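Local atomic coordinates of aggregative adherence fimbrial subunit AggA (Escherichia coli O104:H4 str. C227-11, PDB entry 4PH8), a protein that forms, as the major subunit, the type I aggregative adherence fimbriae that help enteroaggregative bacteria stick to host surfaces, probably by binding fibronectin. Residues 74-78 against 119-123; 37-41 against 52-56; 14-18 against 131-135; 60-64 against 93-97. All coordinates share one frame; numbering follows the deposited sequence.

Contact 1: 74-78 against 119-123; sequences QKYTL and QVLIP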
# COMPACT_ATOMS: atom_id res chain seq x y z
N GLN A 74 -17.04 -12.50 0.52
CA GLN A 74 -16.61 -12.07 1.85
C GLN A 74 -15.31 -11.27 1.76
O GLN A 74 -14.23 -11.83 1.52
CB GLN A 74 -16.40 -13.28 2.76
CG GLN A 74 -15.84 -13.00 4.14
CD GLN A 74 -16.65 -11.99 4.91
OE1 GLN A 74 -17.87 -12.09 5.00
NE2 GLN A 74 -15.96 -11.00 5.49
N LYS A 75 -15.42 -9.97 1.97
CA LYS A 75 -14.28 -9.09 1.82
C LYS A 75 -14.57 -7.76 2.47
O LYS A 75 -15.73 -7.41 2.65
CB LYS A 75 -13.96 -8.89 0.33
CG LYS A 75 -15.12 -8.36 -0.50
CD LYS A 75 -14.68 -7.99 -1.92
CE LYS A 75 -15.06 -9.05 -2.94
NZ LYS A 75 -14.85 -8.54 -4.33
N TYR A 76 -13.53 -7.01 2.81
CA TYR A 76 -13.74 -5.65 3.28
C TYR A 76 -12.89 -4.71 2.48
O TYR A 76 -11.69 -4.93 2.30
CB TYR A 76 -13.50 -5.51 4.78
CG TYR A 76 -14.64 -6.11 5.58
CD1 TYR A 76 -15.97 -5.69 5.39
CD2 TYR A 76 -14.40 -7.12 6.51
CE1 TYR A 76 -17.01 -6.26 6.10
CE2 TYR A 76 -15.44 -7.69 7.22
CZ TYR A 76 -16.74 -7.26 7.02
OH TYR A 76 -17.77 -7.84 7.75
N THR A 77 -13.55 -3.70 1.93
CA THR A 77 -12.90 -2.68 1.14
C THR A 77 -12.56 -1.56 2.10
O THR A 77 -13.43 -1.02 2.78
CB THR A 77 -13.86 -2.21 0.03
OG1 THR A 77 -14.24 -3.34 -0.77
CG2 THR A 77 -13.21 -1.16 -0.85
N LEU A 78 -11.27 -1.23 2.17
CA LEU A 78 -10.75 -0.36 3.21
C LEU A 78 -10.15 0.90 2.62
O LEU A 78 -9.42 0.86 1.62
CB LEU A 78 -9.70 -1.12 4.05
CG LEU A 78 -10.18 -2.44 4.67
CD1 LEU A 78 -9.03 -3.20 5.30
CD2 LEU A 78 -11.26 -2.18 5.70
N GLN A 119 -17.48 -4.12 11.42
CA GLN A 119 -17.17 -5.01 10.30
C GLN A 119 -16.96 -6.41 10.86
O GLN A 119 -15.91 -6.69 11.43
CB GLN A 119 -15.91 -4.53 9.57
CG GLN A 119 -16.06 -3.17 8.89
CD GLN A 119 -14.74 -2.44 8.70
OE1 GLN A 119 -13.93 -2.33 9.63
NE2 GLN A 119 -14.52 -1.92 7.49
N VAL A 120 -17.96 -7.27 10.70
CA VAL A 120 -17.96 -8.58 11.36
C VAL A 120 -16.81 -9.50 10.93
O VAL A 120 -16.49 -9.63 9.74
CB VAL A 120 -19.32 -9.31 11.21
CG1 VAL A 120 -19.57 -9.73 9.76
CG2 VAL A 120 -19.39 -10.51 12.14
N LEU A 121 -16.24 -10.16 11.93
CA LEU A 121 -15.06 -11.01 11.79
C LEU A 121 -15.49 -12.47 11.57
O LEU A 121 -16.14 -13.06 12.44
CB LEU A 121 -14.22 -10.89 13.06
CG LEU A 121 -12.72 -10.64 12.96
CD1 LEU A 121 -12.39 -9.46 12.04
CD2 LEU A 121 -12.17 -10.40 14.36
N ILE A 122 -15.14 -13.03 10.42
CA ILE A 122 -15.43 -14.42 10.07
C ILE A 122 -14.14 -15.25 10.14
O ILE A 122 -13.11 -14.82 9.62
CB ILE A 122 -15.98 -14.52 8.63
CG1 ILE A 122 -17.07 -13.46 8.39
CG2 ILE A 122 -16.49 -15.92 8.34
CD1 ILE A 122 -18.18 -13.44 9.42
N PRO A 123 -14.19 -16.44 10.78
CA PRO A 123 -12.97 -17.25 10.84
C PRO A 123 -12.44 -17.65 9.45
O PRO A 123 -13.21 -17.73 8.49
CB PRO A 123 -13.40 -18.49 11.64
CG PRO A 123 -14.62 -18.07 12.38
CD PRO A 123 -15.31 -17.10 11.47

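Contact 2: 37-41 against 52-56; sequences SAKVT and KVWLW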
# COMPACT_ATOMS: atom_id res chain seq x y z
N SER A 37 -0.36 -1.97 7.58
CA SER A 37 0.31 -0.86 6.99
C SER A 37 1.35 -1.31 6.00
O SER A 37 1.79 -2.46 6.01
CB SER A 37 0.93 0.01 8.05
OG SER A 37 1.91 -0.67 8.78
N ALA A 38 1.68 -0.38 5.11
CA ALA A 38 2.64 -0.58 4.06
C ALA A 38 3.53 0.66 3.97
O ALA A 38 3.12 1.78 4.29
CB ALA A 38 1.95 -0.82 2.73
N LYS A 39 4.75 0.44 3.50
CA LYS A 39 5.75 1.48 3.39
C LYS A 39 6.49 1.25 2.08
O LYS A 39 6.82 0.11 1.75
CB LYS A 39 6.69 1.40 4.61
CG LYS A 39 8.05 2.03 4.49
CD LYS A 39 8.84 1.97 5.80
CE LYS A 39 9.31 0.58 6.23
NZ LYS A 39 10.06 -0.21 5.25
N VAL A 40 6.72 2.32 1.33
CA VAL A 40 7.38 2.23 0.03
C VAL A 40 8.53 3.23 -0.03
O VAL A 40 8.41 4.37 0.41
CB VAL A 40 6.39 2.49 -1.15
CG1 VAL A 40 7.08 2.18 -2.47
CG2 VAL A 40 5.14 1.64 -0.99
N THR A 41 9.66 2.80 -0.58
CA THR A 41 10.79 3.69 -0.77
C THR A 41 11.52 3.26 -2.02
O THR A 41 11.10 2.32 -2.72
CB THR A 41 11.71 3.72 0.48
OG1 THR A 41 12.64 4.82 0.39
CG2 THR A 41 12.44 2.40 0.66
N LYS A 52 8.99 9.35 -7.66
CA LYS A 52 7.69 9.41 -7.05
C LYS A 52 7.28 7.97 -6.82
O LYS A 52 7.34 7.15 -7.74
CB LYS A 52 6.70 10.15 -7.97
CG LYS A 52 5.23 10.07 -7.56
CD LYS A 52 4.29 10.64 -8.61
CE LYS A 52 4.55 12.12 -8.86
NZ LYS A 52 3.57 12.66 -9.85
N VAL A 53 6.86 7.66 -5.60
CA VAL A 53 6.42 6.32 -5.29
C VAL A 53 4.91 6.28 -5.15
O VAL A 53 4.27 7.30 -4.90
CB VAL A 53 7.12 5.73 -4.06
CG1 VAL A 53 8.58 5.49 -4.35
CG2 VAL A 53 6.95 6.60 -2.82
N TRP A 54 4.37 5.08 -5.35
CA TRP A 54 2.94 4.85 -5.40
C TRP A 54 2.58 3.63 -4.60
O TRP A 54 3.39 2.69 -4.48
CB TRP A 54 2.49 4.60 -6.84
CG TRP A 54 2.71 5.73 -7.76
CD1 TRP A 54 3.87 6.08 -8.38
CD2 TRP A 54 1.72 6.66 -8.21
NE1 TRP A 54 3.68 7.18 -9.19
CE2 TRP A 54 2.36 7.56 -9.10
CE3 TRP A 54 0.36 6.83 -7.95
CZ2 TRP A 54 1.68 8.61 -9.71
CZ3 TRP A 54 -0.31 7.88 -8.56
CH2 TRP A 54 0.36 8.75 -9.43
N LEU A 55 1.35 3.64 -4.11
CA LEU A 55 0.76 2.53 -3.40
C LEU A 55 -0.71 2.49 -3.76
O LEU A 55 -1.37 3.53 -3.80
CB LEU A 55 0.95 2.77 -1.92
CG LEU A 55 0.73 1.71 -0.89
CD1 LEU A 55 1.49 0.42 -1.21
CD2 LEU A 55 1.20 2.26 0.45
N TRP A 56 -1.22 1.30 -4.02
CA TRP A 56 -2.64 1.15 -4.32
C TRP A 56 -3.12 -0.26 -4.07
O TRP A 56 -2.33 -1.19 -4.04
CB TRP A 56 -2.99 1.61 -5.76
CG TRP A 56 -2.47 0.76 -6.91
CD1 TRP A 56 -3.19 -0.17 -7.63
CD2 TRP A 56 -1.17 0.80 -7.52
NE1 TRP A 56 -2.41 -0.71 -8.62
CE2 TRP A 56 -1.17 -0.13 -8.58
CE3 TRP A 56 -0.00 1.53 -7.26
CZ2 TRP A 56 -0.05 -0.36 -9.38
CZ3 TRP A 56 1.11 1.30 -8.06
CH2 TRP A 56 1.08 0.36 -9.11

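Contact 3: 14-18 against 131-135; sequences CPVTI and HAAVD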
# COMPACT_ATOMS: atom_id res chain seq x y z
N CYS A 14 15.04 2.46 -10.99
CA CYS A 14 14.83 2.63 -9.57
C CYS A 14 14.20 1.39 -8.99
O CYS A 14 13.30 0.83 -9.58
CB CYS A 14 13.93 3.84 -9.34
SG CYS A 14 14.75 5.33 -9.92
N PRO A 15 14.70 0.94 -7.84
CA PRO A 15 13.98 -0.14 -7.16
C PRO A 15 12.69 0.37 -6.55
O PRO A 15 12.58 1.56 -6.22
CB PRO A 15 14.93 -0.55 -6.05
CG PRO A 15 15.79 0.62 -5.82
CD PRO A 15 15.88 1.40 -7.09
N VAL A 16 11.72 -0.52 -6.41
CA VAL A 16 10.52 -0.24 -5.62
C VAL A 16 10.55 -1.19 -4.44
O VAL A 16 10.47 -2.40 -4.59
CB VAL A 16 9.21 -0.29 -6.45
CG1 VAL A 16 9.14 -1.50 -7.34
CG2 VAL A 16 7.99 -0.19 -5.53
N THR A 17 10.72 -0.62 -3.26
CA THR A 17 10.99 -1.35 -2.05
C THR A 17 9.80 -1.17 -1.13
O THR A 17 9.59 -0.09 -0.58
CB THR A 17 12.28 -0.81 -1.40
OG1 THR A 17 13.34 -0.81 -2.37
CG2 THR A 17 12.69 -1.65 -0.21
N ILE A 18 9.00 -2.22 -1.01
CA ILE A 18 7.80 -2.21 -0.15
C ILE A 18 7.98 -3.18 1.01
O ILE A 18 8.48 -4.30 0.84
CB ILE A 18 6.50 -2.52 -0.94
CG1 ILE A 18 5.27 -2.62 -0.01
CG2 ILE A 18 6.61 -3.81 -1.75
CD1 ILE A 18 3.95 -2.56 -0.73
N HIS A 131 -0.24 -3.05 -4.27
CA HIS A 131 0.65 -2.78 -5.37
C HIS A 131 1.45 -1.56 -5.01
O HIS A 131 0.93 -0.63 -4.40
CB HIS A 131 -0.16 -2.46 -6.62
CG HIS A 131 -0.87 -3.64 -7.20
ND1 HIS A 131 -0.31 -4.42 -8.19
CD2 HIS A 131 -2.09 -4.15 -6.95
CE1 HIS A 131 -1.17 -5.36 -8.53
NE2 HIS A 131 -2.25 -5.23 -7.78
N ALA A 132 2.70 -1.54 -5.43
CA ALA A 132 3.55 -0.37 -5.24
C ALA A 132 4.34 -0.11 -6.50
O ALA A 132 4.63 -1.02 -7.28
CB ALA A 132 4.49 -0.57 -4.07
N ALA A 133 4.70 1.14 -6.71
CA ALA A 133 5.52 1.48 -7.87
C ALA A 133 6.40 2.67 -7.59
O ALA A 133 6.22 3.39 -6.60
CB ALA A 133 4.65 1.74 -9.10
N VAL A 134 7.36 2.86 -8.49
CA VAL A 134 8.22 4.03 -8.50
C VAL A 134 8.30 4.54 -9.93
O VAL A 134 8.53 3.75 -10.86
CB VAL A 134 9.63 3.75 -7.94
CG1 VAL A 134 10.39 2.68 -8.73
CG2 VAL A 134 10.46 5.03 -7.88
N ASP A 135 8.09 5.85 -10.08
CA ASP A 135 8.17 6.57 -11.36
C ASP A 135 9.46 7.37 -11.36
O ASP A 135 9.80 8.04 -10.37
CB ASP A 135 7.05 7.61 -11.53
CG ASP A 135 5.70 7.00 -11.75
OD1 ASP A 135 5.62 5.80 -12.03
OD2 ASP A 135 4.70 7.76 -11.65

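Contact 4: 60-64 against 93-97; sequences PANKW and TDAKI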
# COMPACT_ATOMS: atom_id res chain seq x y z
N PRO A 60 -12.47 -1.02 -5.59
CA PRO A 60 -12.97 0.16 -6.31
C PRO A 60 -12.20 1.38 -5.86
O PRO A 60 -11.85 1.49 -4.68
CB PRO A 60 -14.44 0.25 -5.90
CG PRO A 60 -14.57 -0.56 -4.66
CD PRO A 60 -13.47 -1.58 -4.67
N ALA A 61 -11.88 2.25 -6.81
CA ALA A 61 -11.12 3.46 -6.53
C ALA A 61 -9.77 3.14 -5.87
O ALA A 61 -9.25 3.97 -5.17
CB ALA A 61 -11.92 4.42 -5.66
N ASN A 62 -9.23 1.97 -6.16
CA ASN A 62 -7.93 1.50 -5.65
C ASN A 62 -7.89 1.36 -4.13
O ASN A 62 -6.81 1.36 -3.52
CB ASN A 62 -6.82 2.37 -6.19
CG ASN A 62 -6.72 2.27 -7.70
OD1 ASN A 62 -6.55 1.19 -8.26
ND2 ASN A 62 -6.84 3.40 -8.38
N LYS A 63 -9.06 1.16 -3.53
CA LYS A 63 -9.13 0.88 -2.10
C LYS A 63 -8.54 -0.50 -1.80
O LYS A 63 -8.36 -1.33 -2.68
CB LYS A 63 -10.57 1.04 -1.57
CG LYS A 63 -10.99 2.49 -1.52
CD LYS A 63 -12.41 2.73 -1.03
CE LYS A 63 -12.80 4.18 -1.28
NZ LYS A 63 -14.20 4.49 -0.91
N TRP A 64 -8.15 -0.71 -0.55
CA TRP A 64 -7.47 -1.94 -0.18
C TRP A 64 -8.51 -2.98 0.18
O TRP A 64 -9.45 -2.67 0.88
CB TRP A 64 -6.56 -1.66 1.01
CG TRP A 64 -5.47 -0.64 0.75
CD1 TRP A 64 -5.36 0.23 -0.30
CD2 TRP A 64 -4.36 -0.37 1.60
NE1 TRP A 64 -4.23 1.01 -0.16
CE2 TRP A 64 -3.60 0.66 1.00
CE3 TRP A 64 -3.91 -0.92 2.81
CZ2 TRP A 64 -2.43 1.16 1.57
CZ3 TRP A 64 -2.74 -0.42 3.38
CH2 TRP A 64 -2.02 0.63 2.75
N THR A 93 -10.62 11.86 -4.93
CA THR A 93 -11.70 11.14 -5.61
C THR A 93 -11.32 9.68 -5.85
O THR A 93 -12.19 8.83 -6.01
CB THR A 93 -12.11 11.83 -6.92
OG1 THR A 93 -10.97 11.97 -7.78
CG2 THR A 93 -12.69 13.21 -6.65
N ASP A 94 -10.01 9.40 -5.83
CA ASP A 94 -9.49 8.03 -5.91
C ASP A 94 -8.52 7.77 -4.75
O ASP A 94 -7.89 8.70 -4.24
CB ASP A 94 -8.77 7.83 -7.23
CG ASP A 94 -8.54 6.37 -7.54
OD1 ASP A 94 -9.53 5.70 -7.95
OD2 ASP A 94 -7.40 5.91 -7.34
N ALA A 95 -8.41 6.51 -4.33
CA ALA A 95 -7.57 6.16 -3.17
C ALA A 95 -6.13 5.80 -3.53
O ALA A 95 -5.34 5.52 -2.64
CB ALA A 95 -8.20 5.04 -2.37
N LYS A 96 -5.78 5.78 -4.82
CA LYS A 96 -4.39 5.55 -5.20
C LYS A 96 -3.52 6.65 -4.58
O LYS A 96 -3.89 7.82 -4.55
CB LYS A 96 -4.23 5.49 -6.71
CG LYS A 96 -2.81 5.33 -7.21
CD LYS A 96 -2.76 5.09 -8.71
CE LYS A 96 -3.17 3.68 -9.07
NZ LYS A 96 -3.28 3.53 -10.55
N ILE A 97 -2.36 6.26 -4.04
CA ILE A 97 -1.51 7.17 -3.28
C ILE A 97 -0.20 7.39 -3.99
O ILE A 97 0.37 6.43 -4.51
CB ILE A 97 -1.19 6.53 -1.92
CG1 ILE A 97 -2.48 6.08 -1.23
CG2 ILE A 97 -0.36 7.48 -1.06
CD1 ILE A 97 -2.26 4.94 -0.25
O HOH W 1 -4.72 2.88 -2.31
O HOH W 2 -4.85 1.02 -10.94

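Contact 1: 74-78 against 119-123
The phenol oxygen of Y76 makes the polar bond of this contact: OH gives its hydrogen to V120 O at 3.0 Å. The approach lies in the carbonyl plane and on a lone pair, with a C=O...donor angle of 118°, and V120 O in turn sits at the edge of the tyrosine ring, near its plane. Because CG of Y76 stands anti to the carbonyl carbon (chi1 -74°), the ring reaches out from strand 75-78 to the facing chain. Over one face of that ring comes the aliphatic part of Q119; its CB is 3.9 Å from the Y76 ring centroid and 14° off the normal, a CH-pi contact displaced toward the rim. V120 CG1 also packs on Y76 OH, at 3.3 Å.

Two lesser contacts flank the ring. The amide of Q74 lies against I122, with OE1 3.7 Å from CG1, while L78 CD2 meets Q119 NE2 at 3.7 Å. The other end of the Q119 amide, OE1, is hydrogen-bonded to N115 N. Y76, through its hydroxyl and one ring face, joins strand 75-82 to the loop between strands 108-114 and 124-138, a tyrosine-to-loop contact at the surface of the fimbrial beta sandwich.

Contact 2: 37-41 against 52-56
In V40 a chi1 of -172° sends CG1 toward V53 and CG2 toward L55, splitting its two methyls between these partners. L55, with chi1 -166°, turns both its methyls to the facing strand. This is face-to-face packing in a beta sandwich: strands 37-41 and 52-56 run nearly antiparallel (155°), yet their axes are 7.1 Å apart and no hydrogen bond joins them, so the contact is made almost wholly by side chains.

A38, V40, V53 and L55 all direct their CB atoms at the opposite strand, and all four are buried. V40 and V53 lie alongside one another, pointing oppositely, with V40 CG1 3.9 Å from V53 CB. The other branch of V40 crosses L55 obliquely and also lies near the backbone at W54 O. Around this layer, A110 and L108 of strand 108-114 pack on L55 and V53, while L130 and A132 of strand 124-138 pack on A38 and V40. The alternate residue W54 turns away, its ring meeting Y98. At the A38 end the leucine fork straddles a single methyl: A38 CB is 3.9 Å from L55 CD2 and 4.2 Å from L55 CD1.

Contact 3: 14-18 against 131-135
C14 opens the segment with its CB 3.8 Å from V134 CG1, while its SG forms the disulfide with C46. Its carbonyl touches the same methyl, C14 O lying 3.6 Å from V134 CG1. P15 has its CB directed away, but P15 O comes to 3.5 Å from V134 CG1, so this one branch of V134 meets backbone oxygens of two successive residues.

V16 spans V134 and A132. Its CB is 3.9 Å from V134 CG1; its CG2, set anti to the backbone N, reaches the other way, over the peptide between A132 and A133, and lies 3.7 Å from A133 N. The same methyl packs on A132 CB at 3.8 Å. T17 points away, and I18 then brings CD1 to 3.9 Å from A132 CB, its chain extended through chi1 175° and chi2 165°. A132 CB is therefore touched by both V16 and I18.

With no hydrogen bond across, the contact is side-chain packing between chains running 158° apart. Strand 17-20 pairs instead with strand 34-41, as in the T17-T41 backbone bonding, whereas strand 124-138 lies between strands 52-68 and 141-155; T147 of the latter also touches V16 and I18.

Contact 4: 60-64 against 93-97
Direct hydrogen bonds between N62 and D94, and between A61 and A95, hold the two segments together. N62 ND2 donates to D94 OD2 at 2.8 Å, nearly straight at 168°; the acceptor lies in the amide plane of N62, and the donor meets the syn lone pair of the carboxylate oxygen, although the two flat groups are turned 77° apart. Beside it, A95 N donates to A61 O at 2.8 Å, within the carbonyl plane. D94 OD2 takes a second hydrogen bond, from K96 N at 3.0 Å, which arrives from above the carboxylate plane and closes an Asx turn.

Water adds two bridges. Water 1 donates to N62 O and A95 O, the latter at 2.7 Å, and accepts from W64 NE1, so three polar groups of the two segments share one molecule near the edge of the indole. Water 2 joins N62 OD1 to K96 NZ, giving both ends of the N62 amide a partner.

Van der Waals contacts are fewer. A95 CB lies 3.9 Å from K63 CG, and K96 CB lies against the N62 amide. Deeper in, W64 CZ2 meets I97 CD1 at 4.2 Å, their side chains crossing at about a right angle.

A cation-pi contact of K96 with W56 adds a charged interaction just outside the pair.

The two bonds to D94 OD2 couple the carboxylate both to its own turn and to the facing segment. They fix its rotation and would probably favour its charged form, while the N62 amide is oriented by a different partner at each end.

Contact 2 lies nearest the middle of the chain, about 5 Å from its centre, and contact 3 adjoins it with centres 7 Å apart; contact 2 packs the interior and contact 3 continues it toward the surface. Contact 4 shares strand 52-68 with contact 2 and touches it where L55 O pairs with I97 N of the adjoining strand 97-100, centres 13 Å apart. Contact 1 lies across the chain's centre from contact 3, with centres 28 Å apart, and meets contact 4 through W64 and L78. Along the chain, contact 3 spans all the others, contact 2 closes before contacts 1 and 4, and those two interleave. Strand 52-68 and its neighbours thus connect the disulfide end to the opposite loops.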